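Local coordinates for hypothetical protein, IPT/TIG domain protein (Bacteroides ovatus, PDB 4HW6) that is of unknown function but joins an IPT/TIG domain to a six-bladed beta-propeller and probably binds carbohydrate as an auxiliary nutrient-binding protein, at residues N292-I297 with G317-P322. Residues are numbered along the deposited sequence; the frame is centred on the assembly and turned at random. Where two conformers were deposited one is given.
Sequences NGKHCI and GQHSSP. With EDO (1,2-ethanediol), chain G.
The carbonyl oxygen of Lys294 is gripped twice by the Gln318-Ser321 turn: Ser320 N donates a hydrogen bond of 2.8 Å to Lys294 O, lying in the carbonyl plane on a lone pair, and His319 CA adds a weaker C-H...O contact. A type II turn suits this, because its flipped central peptide turns Ser320 N toward Lys294 O, while Ser321 N closes the turn on Gln318 O. Ser320 takes the third position with positive phi (69°).

Its short hydroxyl, beside its own backbone N, reaches His319 ND1 at 2.8 Å in a hydrogen bond that steadies the imidazole, whose NE2 bonds Thr271. With CG anti to its backbone N (chi1 -167°), the His319 ring runs alongside Lys294, whose long aliphatic stem can lie along a ring face; Lys294 CB stands 3.9 Å from the ring centroid in a CH-pi contact. Lys294 CG lies nearest CE1, and a bend at chi2 brings CD near CE1 and Ser320 OG. Beside them, Cys296, small enough to fit there buried, packs SG 3.8 Å from His319 CA.

At the other end of the turn, Pro322 lays CB over the centre of the His295 ring, 3.6 Å from the centroid. The compact pyrrolidine suits a flat ring already fixed by Gly336 N at ND1 and by Trp335 edge-to-face. To one side of the two packings, a water accepts from Gln318 N and lies 2.7 Å from His295 O and 2.9 Å from Ser321 O, bridging the backbones. Gly317 fits where phi is 82° and where a CB would strike His295 O.

The arrangement joins the 292-295 connection between strands 286-291 and 296-301 to the loop that leaves strand 313-315 for strand 327-328, the passage from one four-stranded antiparallel blade to the next that is characteristic of a beta-propeller.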
# COMPACT_ATOMS: atom_id res chain seq x y z
N ASN A 292 4.72 -7.43 -17.73
CA ASN A 292 3.49 -6.66 -17.76
C ASN A 292 2.61 -6.94 -18.96
O ASN A 292 1.40 -6.95 -18.84
CB ASN A 292 3.77 -5.13 -17.72
CG ASN A 292 4.75 -4.72 -16.64
OD1 ASN A 292 5.75 -4.07 -16.94
ND2 ASN A 292 4.48 -5.07 -15.38
N GLY A 293 3.22 -7.16 -20.12
CA GLY A 293 2.52 -7.44 -21.33
C GLY A 293 2.28 -8.91 -21.64
O GLY A 293 1.53 -9.20 -22.56
N LYS A 294 2.92 -9.82 -20.90
CA LYS A 294 2.80 -11.26 -21.16
C LYS A 294 2.15 -12.06 -20.04
O LYS A 294 2.00 -13.28 -20.14
CB LYS A 294 4.16 -11.89 -21.48
CG LYS A 294 4.95 -11.17 -22.55
CD LYS A 294 4.25 -11.10 -23.87
CE LYS A 294 5.21 -10.52 -24.90
NZ LYS A 294 4.59 -10.46 -26.24
N HIS A 295 1.71 -11.37 -18.99
CA HIS A 295 0.74 -11.94 -18.04
C HIS A 295 1.37 -13.02 -17.16
O HIS A 295 0.73 -13.99 -16.82
CB HIS A 295 -0.48 -12.45 -18.79
CG HIS A 295 -0.95 -11.51 -19.84
ND1 HIS A 295 -1.39 -10.24 -19.53
CD2 HIS A 295 -1.00 -11.61 -21.18
CE1 HIS A 295 -1.69 -9.60 -20.64
NE2 HIS A 295 -1.48 -10.42 -21.67
N CYS A 296 2.59 -12.78 -16.73
CA CYS A 296 3.27 -13.75 -15.88
C CYS A 296 4.34 -13.05 -15.07
O CYS A 296 4.68 -11.89 -15.33
CB CYS A 296 3.81 -14.92 -16.70
SG CYS A 296 4.91 -14.43 -18.01
N ILE A 297 4.77 -13.73 -14.01
CA ILE A 297 5.81 -13.22 -13.14
C ILE A 297 6.92 -14.28 -13.06
O ILE A 297 6.65 -15.47 -12.85
CB ILE A 297 5.28 -12.91 -11.71
CG1 ILE A 297 4.19 -11.84 -11.75
CG2 ILE A 297 6.45 -12.49 -10.80
CD1 ILE A 297 3.49 -11.59 -10.41
N GLY A 317 1.36 -17.59 -13.54
CA GLY A 317 0.79 -17.21 -14.81
C GLY A 317 1.26 -18.12 -15.92
O GLY A 317 2.05 -19.04 -15.71
N GLN A 318 0.75 -17.84 -17.12
CA GLN A 318 1.22 -18.47 -18.34
C GLN A 318 1.50 -17.38 -19.35
O GLN A 318 0.64 -16.55 -19.66
CB GLN A 318 0.21 -19.46 -18.89
CG GLN A 318 0.74 -20.17 -20.11
CD GLN A 318 -0.16 -21.29 -20.56
OE1 GLN A 318 -0.17 -22.38 -19.97
NE2 GLN A 318 -0.94 -21.03 -21.59
N HIS A 319 2.74 -17.38 -19.83
CA HIS A 319 3.22 -16.41 -20.79
C HIS A 319 2.27 -16.32 -21.99
O HIS A 319 1.97 -17.34 -22.62
CB HIS A 319 4.60 -16.86 -21.24
CG HIS A 319 5.40 -15.84 -22.00
ND1 HIS A 319 5.02 -15.35 -23.23
CD2 HIS A 319 6.63 -15.33 -21.74
CE1 HIS A 319 5.97 -14.55 -23.69
NE2 HIS A 319 6.96 -14.52 -22.81
N SER A 320 1.79 -15.11 -22.25
CA SER A 320 0.90 -14.80 -23.39
C SER A 320 -0.53 -15.38 -23.27
O SER A 320 -1.24 -15.48 -24.27
CB SER A 320 1.56 -15.19 -24.73
OG SER A 320 2.87 -14.61 -24.84
N SER A 321 -0.94 -15.74 -22.05
CA SER A 321 -2.28 -16.28 -21.81
C SER A 321 -2.96 -15.45 -20.73
O SER A 321 -2.93 -15.79 -19.56
CB SER A 321 -2.22 -17.76 -21.40
OG SER A 321 -3.53 -18.31 -21.33
N PRO A 322 -3.56 -14.32 -21.12
CA PRO A 322 -4.23 -13.47 -20.12
C PRO A 322 -5.49 -14.12 -19.57
O PRO A 322 -6.22 -14.82 -20.28
CB PRO A 322 -4.56 -12.20 -20.91
CG PRO A 322 -4.73 -12.69 -22.32
CD PRO A 322 -3.68 -13.75 -22.48
C1 EDO G . -10.32 -12.78 -21.62
O1 EDO G . -10.40 -12.66 -23.05
C2 EDO G . -8.87 -13.00 -21.20
O2 EDO G . -8.42 -14.29 -21.64
O HOH W 1 -1.41 -15.68 -17.15